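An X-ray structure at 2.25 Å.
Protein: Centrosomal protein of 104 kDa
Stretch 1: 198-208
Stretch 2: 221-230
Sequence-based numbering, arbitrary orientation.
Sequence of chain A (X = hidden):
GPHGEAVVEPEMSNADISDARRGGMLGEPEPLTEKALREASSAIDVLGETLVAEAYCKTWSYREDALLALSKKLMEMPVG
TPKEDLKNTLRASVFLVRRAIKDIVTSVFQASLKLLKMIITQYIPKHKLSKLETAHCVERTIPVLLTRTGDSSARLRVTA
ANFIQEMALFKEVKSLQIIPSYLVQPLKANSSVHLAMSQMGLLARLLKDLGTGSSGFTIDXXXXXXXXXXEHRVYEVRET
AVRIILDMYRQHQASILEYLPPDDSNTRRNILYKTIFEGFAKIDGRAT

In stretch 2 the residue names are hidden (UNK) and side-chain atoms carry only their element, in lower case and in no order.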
ATOM      1  N   SER A 198       0.344   5.917 -10.257  1.00 44.16           N
ATOM      2  CA  SER A 198       1.114   5.168  -9.258  1.00 41.80           C
ATOM      3  C   SER A 198       0.555   3.766  -9.024  1.00 38.88           C
ATOM      4  O   SER A 198       1.317   2.811  -8.939  1.00 37.28           O
ATOM      5  CB  SER A 198       1.184   5.920  -7.924  1.00 41.92           C
ATOM      6  OG  SER A 198       1.996   7.084  -8.019  1.00 44.64           O
ATOM      7  N   GLN A 199      -0.766   3.650  -8.916  1.00 37.87           N
ATOM      8  CA  GLN A 199      -1.413   2.349  -8.725  1.00 39.51           C
ATOM      9  C   GLN A 199      -1.142   1.410  -9.910  1.00 40.76           C
ATOM     10  O   GLN A 199      -0.842   0.233  -9.728  1.00 40.09           O
ATOM     11  CB  GLN A 199      -2.921   2.516  -8.514  1.00 38.85           C
ATOM     12  CG  GLN A 199      -3.623   1.214  -8.151  1.00 39.96           C
ATOM     13  CD  GLN A 199      -5.071   1.384  -7.723  1.00 39.99           C
ATOM     14  OE1 GLN A 199      -5.491   2.455  -7.291  1.00 40.65           O
ATOM     15  NE2 GLN A 199      -5.842   0.310  -7.834  1.00 41.71           N
HETATM   16  N   MSE A 200      -1.248   1.952 -11.115  1.00 41.96           N
HETATM   17  CA  MSE A 200      -0.974   1.197 -12.339  1.00 45.57           C
HETATM   18  C   MSE A 200       0.459   0.772 -12.466  1.00 43.87           C
HETATM   19  O   MSE A 200       0.737  -0.354 -12.879  1.00 42.93           O
HETATM   20  CB  MSE A 200      -1.379   2.055 -13.524  1.00 51.36           C
HETATM   21  CG  MSE A 200      -2.839   1.848 -13.745  1.00 57.49           C
HETATM   22 SE   MSE A 200      -3.454   3.119 -15.090  1.00 72.68          SE
HETATM   23  CE  MSE A 200      -4.390   1.708 -16.125  1.00 69.26           C
ATOM     24  N   GLY A 201       1.377   1.672 -12.121  1.00 41.08           N
ATOM     25  CA  GLY A 201       2.801   1.357 -12.070  1.00 39.14           C
ATOM     26  C   GLY A 201       3.122   0.230 -11.107  1.00 38.81           C
ATOM     27  O   GLY A 201       3.874  -0.679 -11.445  1.00 38.32           O
ATOM     28  N   LEU A 202       2.552   0.299  -9.906  1.00 39.35           N
ATOM     29  CA  LEU A 202       2.725  -0.753  -8.897  1.00 40.47           C
ATOM     30  C   LEU A 202       2.125  -2.088  -9.332  1.00 41.12           C
ATOM     31  O   LEU A 202       2.725  -3.136  -9.098  1.00 39.43           O
ATOM     32  CB  LEU A 202       2.103  -0.344  -7.558  1.00 39.85           C
ATOM     33  CG  LEU A 202       2.921   0.636  -6.722  1.00 40.72           C
ATOM     34  CD1 LEU A 202       2.049   1.297  -5.660  1.00 40.97           C
ATOM     35  CD2 LEU A 202       4.102  -0.073  -6.081  1.00 41.57           C
ATOM     36  N   LEU A 203       0.946  -2.035  -9.953  1.00 42.19           N
ATOM     37  CA  LEU A 203       0.286  -3.225 -10.473  1.00 43.87           C
ATOM     38  C   LEU A 203       1.167  -3.920 -11.504  1.00 44.60           C
ATOM     39  O   LEU A 203       1.471  -5.103 -11.353  1.00 45.14           O
ATOM     40  CB  LEU A 203      -1.070  -2.867 -11.087  1.00 46.06           C
ATOM     41  CG  LEU A 203      -1.876  -3.977 -11.773  1.00 48.35           C
ATOM     42  CD1 LEU A 203      -2.059  -5.183 -10.873  1.00 49.82           C
ATOM     43  CD2 LEU A 203      -3.229  -3.430 -12.185  1.00 48.84           C
ATOM     44  N   ALA A 204       1.601  -3.179 -12.523  1.00 43.47           N
ATOM     45  CA  ALA A 204       2.462  -3.738 -13.569  1.00 43.40           C
ATOM     46  C   ALA A 204       3.765  -4.324 -13.020  1.00 44.84           C
ATOM     47  O   ALA A 204       4.154  -5.427 -13.410  1.00 48.20           O
ATOM     48  CB  ALA A 204       2.752  -2.705 -14.651  1.00 43.16           C
ATOM     49  N   ARG A 205       4.429  -3.607 -12.115  1.00 45.11           N
ATOM     50  CA  ARG A 205       5.722  -4.072 -11.574  1.00 46.50           C
ATOM     51  C   ARG A 205       5.580  -5.306 -10.681  1.00 45.58           C
ATOM     52  O   ARG A 205       6.385  -6.226 -10.785  1.00 43.24           O
ATOM     53  CB  ARG A 205       6.474  -2.953 -10.831  1.00 48.16           C
ATOM     54  CG  ARG A 205       7.066  -1.885 -11.749  1.00 50.13           C
ATOM     55  CD  ARG A 205       8.062  -0.976 -11.028  1.00 51.48           C
ATOM     56  NE  ARG A 205       7.476  -0.267  -9.885  1.00 51.94           N
ATOM     57  CZ  ARG A 205       6.709   0.828  -9.952  1.00 52.10           C
ATOM     58  NH1 ARG A 205       6.392   1.400 -11.119  1.00 51.85           N
ATOM     59  NH2 ARG A 205       6.245   1.366  -8.827  1.00 52.44           N
ATOM     60  N   LEU A 206       4.561  -5.326  -9.822  1.00 46.87           N
ATOM     61  CA  LEU A 206       4.341  -6.464  -8.913  1.00 48.23           C
ATOM     62  C   LEU A 206       3.711  -7.684  -9.590  1.00 48.71           C
ATOM     63  O   LEU A 206       3.996  -8.814  -9.195  1.00 46.79           O
ATOM     64  CB  LEU A 206       3.514  -6.060  -7.691  1.00 48.69           C
ATOM     65  CG  LEU A 206       4.309  -5.327  -6.612  1.00 50.81           C
ATOM     66  CD1 LEU A 206       3.358  -4.700  -5.609  1.00 51.62           C
ATOM     67  CD2 LEU A 206       5.299  -6.253  -5.915  1.00 51.42           C
ATOM     68  N   LEU A 207       2.875  -7.451 -10.599  1.00 50.29           N
ATOM     69  CA  LEU A 207       2.363  -8.523 -11.462  1.00 52.86           C
ATOM     70  C   LEU A 207       3.509  -9.301 -12.122  1.00 54.50           C
ATOM     71  O   LEU A 207       3.498 -10.524 -12.122  1.00 55.83           O
ATOM     72  CB  LEU A 207       1.422  -7.938 -12.524  1.00 54.27           C
ATOM     73  CG  LEU A 207       0.733  -8.836 -13.550  1.00 56.38           C
ATOM     74  CD1 LEU A 207      -0.061  -9.938 -12.865  1.00 56.35           C
ATOM     75  CD2 LEU A 207      -0.173  -7.971 -14.422  1.00 57.10           C
ATOM     76  N   LYS A 208       4.494  -8.586 -12.661  1.00 57.35           N
ATOM     77  CA  LYS A 208       5.695  -9.207 -13.245  1.00 60.44           C
ATOM     78  C   LYS A 208       6.561  -9.936 -12.209  1.00 61.42           C
ATOM     79  O   LYS A 208       7.102 -10.998 -12.502  1.00 65.52           O
ATOM     80  CB  LYS A 208       6.528  -8.188 -14.046  1.00 64.21           C
ATOM     81  CG  LYS A 208       5.765  -7.665 -15.256  1.00 69.17           C
ATOM     82  CD  LYS A 208       6.402  -6.429 -15.868  1.00 73.96           C
ATOM     83  CE  LYS A 208       5.525  -5.853 -16.972  1.00 77.16           C
ATOM     84  NZ  LYS A 208       6.331  -5.234 -18.061  1.00 79.10           N
ATOM     85  N   UNK A 221      -9.278 -10.681 -11.591  1.00 56.28           N
ATOM     86  CA  UNK A 221      -9.193  -9.327 -10.981  1.00 57.56           C
ATOM     87  C   UNK A 221      -8.298  -8.332 -11.747  1.00 55.99           C
ATOM     88  O   UNK A 221      -8.596  -7.138 -11.793  1.00 60.66           O
ATOM     89  c   UNK A 221      -8.874  -9.370  -9.466  1.00 56.38           C
ATOM     90  n   UNK A 221      -7.430 -10.551  -7.931  1.00 55.57           N
ATOM     91  o   UNK A 221      -6.603 -10.019  -9.943  1.00 61.76           O
ATOM     92  c   UNK A 221      -7.532 -10.009  -9.137  1.00 57.37           C
ATOM     93  N   UNK A 222      -7.239  -8.823 -12.384  1.00 54.28           N
ATOM     94  CA  UNK A 222      -6.374  -7.970 -13.227  1.00 52.42           C
ATOM     95  C   UNK A 222      -7.122  -7.402 -14.448  1.00 53.23           C
ATOM     96  O   UNK A 222      -7.049  -6.203 -14.735  1.00 50.41           O
ATOM     97  c   UNK A 222      -5.104  -8.740 -13.677  1.00 53.33           C
ATOM     98  c   UNK A 222      -4.194  -9.047 -12.490  1.00 52.65           C
ATOM     99  c   UNK A 222      -4.332  -7.988 -14.756  1.00 53.44           C
ATOM    100  N   UNK A 223      -7.825  -8.270 -15.173  1.00 57.11           N
ATOM    101  CA  UNK A 223      -8.555  -7.866 -16.395  1.00 59.51           C
ATOM    102  C   UNK A 223      -9.751  -7.019 -16.062  1.00 58.74           C
ATOM    103  O   UNK A 223     -10.025  -6.035 -16.748  1.00 57.86           O
ATOM    104 se   UNK A 223      -6.822  -8.821 -19.137  1.00 71.35          SE
ATOM    105  c   UNK A 223      -7.829  -9.870 -17.803  1.00 65.41           C
ATOM    106  c   UNK A 223      -8.320  -8.012 -20.129  1.00 65.59           C
ATOM    107  c   UNK A 223      -9.003  -9.097 -17.193  1.00 62.23           C
ATOM    108  N   UNK A 224     -10.476  -7.409 -15.014  1.00 59.70           N
ATOM    109  CA  UNK A 224     -11.586  -6.618 -14.458  1.00 60.39           C
ATOM    110  C   UNK A 224     -11.132  -5.177 -14.194  1.00 58.31           C
ATOM    111  O   UNK A 224     -11.818  -4.241 -14.586  1.00 58.31           O
ATOM    112  c   UNK A 224     -14.153  -5.689 -12.989  1.00 65.60           C
ATOM    113  c   UNK A 224     -13.180  -6.630 -12.326  1.00 63.38           C
ATOM    114  n   UNK A 224     -15.979  -4.066 -12.462  1.00 66.88           N
ATOM    115  c   UNK A 224     -12.097  -7.298 -13.177  1.00 61.37           C
ATOM    116  c   UNK A 224     -15.297  -5.322 -12.049  1.00 66.19           C
ATOM    117  N   UNK A 225      -9.969  -5.019 -13.559  1.00 58.18           N
ATOM    118  CA  UNK A 225      -9.367  -3.692 -13.300  1.00 58.02           C
ATOM    119  C   UNK A 225      -8.975  -2.947 -14.579  1.00 55.30           C
ATOM    120  O   UNK A 225      -9.320  -1.771 -14.759  1.00 50.17           O
ATOM    121  c   UNK A 225      -5.476  -1.112 -12.652  1.00 61.69           C
ATOM    122  c   UNK A 225      -7.818  -1.615 -11.249  1.00 62.31           C
ATOM    123  c   UNK A 225      -6.177  -2.292 -12.855  1.00 61.34           C
ATOM    124  c   UNK A 225      -7.118  -0.431 -11.043  1.00 62.46           C
ATOM    125  c   UNK A 225      -7.362  -2.558 -12.160  1.00 61.18           C
ATOM    126  c   UNK A 225      -5.945  -0.180 -11.743  1.00 62.55           C
ATOM    127  c   UNK A 225      -8.129  -3.841 -12.383  1.00 59.23           C
ATOM    128  N   UNK A 226      -8.255  -3.637 -15.459  1.00 55.05           N
ATOM    129  CA  UNK A 226      -7.731  -3.009 -16.678  1.00 57.25           C
ATOM    130  C   UNK A 226      -8.829  -2.537 -17.630  1.00 58.23           C
ATOM    131  O   UNK A 226      -8.769  -1.413 -18.145  1.00 58.33           O
ATOM    132  o   UNK A 226      -5.685  -4.303 -16.598  1.00 61.22           O
ATOM    133  c   UNK A 226      -6.803  -3.977 -17.405  1.00 59.22           C
ATOM    134  N   UNK A 227      -9.831  -3.393 -17.852  1.00 61.43           N
ATOM    135  CA  UNK A 227     -10.973  -3.061 -18.723  1.00 63.68           C
ATOM    136  C   UNK A 227     -11.775  -1.879 -18.151  1.00 62.40           C
ATOM    137  O   UNK A 227     -12.223  -1.016 -18.901  1.00 64.25           O
ATOM    138  c   UNK A 227     -11.137  -5.349 -19.815  1.00 62.49           C
ATOM    139  c   UNK A 227     -13.180  -3.913 -19.704  1.00 64.93           C
ATOM    140  c   UNK A 227     -11.883  -4.300 -18.992  1.00 64.39           C
ATOM    141  N   UNK A 228     -11.950  -1.845 -16.833  1.00 63.28           N
ATOM    142  CA  UNK A 228     -12.597  -0.709 -16.164  1.00 64.87           C
ATOM    143  C   UNK A 228     -11.823   0.608 -16.351  1.00 65.04           C
ATOM    144  O   UNK A 228     -12.423   1.668 -16.532  1.00 63.17           O
ATOM    145  c   UNK A 228     -12.764  -0.999 -14.672  1.00 65.47           C
ATOM    146  o   UNK A 228     -13.505   0.035 -14.043  1.00 67.09           O
ATOM    147  N   UNK A 229     -10.493   0.525 -16.319  1.00 66.81           N
ATOM    148  CA  UNK A 229      -9.616   1.688 -16.522  1.00 68.70           C
ATOM    149  C   UNK A 229      -9.689   2.295 -17.933  1.00 71.23           C
ATOM    150  O   UNK A 229      -9.382   3.484 -18.107  1.00 70.02           O
ATOM    151  c   UNK A 229      -8.180   1.321 -16.190  1.00 68.51           C
ATOM    152  N   UNK A 230     -10.103   1.501 -18.931  1.00 71.42           N
ATOM    153  CA  UNK A 230     -10.314   2.020 -20.296  1.00 70.50           C
ATOM    154  C   UNK A 230     -11.390   3.110 -20.407  1.00 70.46           C
ATOM    155  O   UNK A 230     -11.429   3.819 -21.404  1.00 72.43           O
ATOM    156  c   UNK A 230      -8.372   0.518 -22.342  1.00 69.91           C
ATOM    157  c   UNK A 230      -9.506  -0.127 -21.559  1.00 69.82           C
ATOM    158  c   UNK A 230     -10.625   0.881 -21.283  1.00 69.07           C
ATOM    159  c   UNK A 230     -10.047  -1.334 -22.313  1.00 69.82           C
TER

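Position 221 carries four side-chain atoms, two carbons in sequence with the second bonded to one oxygen and one nitrogen. None of them touches the first stretch. A carboxamide on a single methylene is Asn 221, and both of its polar ends are hydrogen-bonded elsewhere in the structure; Asn 221 OD1 is 6.7 Å from Leu 203 CD1.

Position 222 has three carbons, one on CA carrying the other two. The group is beta-branched and wholly apolar, its CA-to-CB bond points toward the first helix, and one methyl touches Leu 207. It is Val 222, with chi1 in the t well; Val 222 CG1 lies 4.2 Å from Leu 207 CD2.

At position 223 an unbranched chain runs two carbons, selenium, one carbon. The selenium identifies selenomethionine, Met 223, all three chi angles m; it is buried but out of reach of stretch 1.

Position 224 shows four carbons in a row ending in nitrogen: Lys 224. The chain is exposed, touches a crystal neighbour and is out of reach of the first helix.

Position 225 has one carbon followed by a closed ring of six carbons, with no oxygen on the ring, which excludes tyrosine. The ring reaches Gln 199, Met 200 and Leu 203, and the residue is Phe 225. Its CD2 lies 3.2 Å from Leu 203 CD2, a tight apolar contact. Met 200 CG approaches CE2 of Phe 225 at 4.1 Å, at the ring edge, while Gln 199 NE2 is 3.5 Å from Phe 225 CE1.

Position 226 bears one carbon then one oxygen; the CA-to-CB bond points sideways. This is Ser 226; its OG donates to Val 222 O at 3.0 Å, so the hydroxyl is satisfied within its own helix.

Position 227 repeats the three-carbon fork at CB but lies out of reach: Val 227. Position 228, one carbon then oxygen, is exposed and also out of reach: Ser 228.

Position 229 has a lone carbon, hence Ala 229. Its CA-to-CB bond points toward the first helix, and its CB meets Met 200 CE at 3.8 Å.

Position 230 has four carbons forked at the second, the pattern of Leu 230. Its CA-to-CB bond points away and, although the end of the side chain comes nearer, no atom makes contact.

The contact joins two helices running at 150°, nearly antiparallel, with 12.6 Å between axes. Accordingly, Leu 207 meets Val 222 while Met 200 reaches Ala 229. Phe 225 spans the middle and has the largest covered area, 87 of the 325 Å² buried in total. No hydrogen bond crosses, so the pairing rests on side-chain packing, largely apolar.

Stretch 2 (221-230) NVMKFSVSAL
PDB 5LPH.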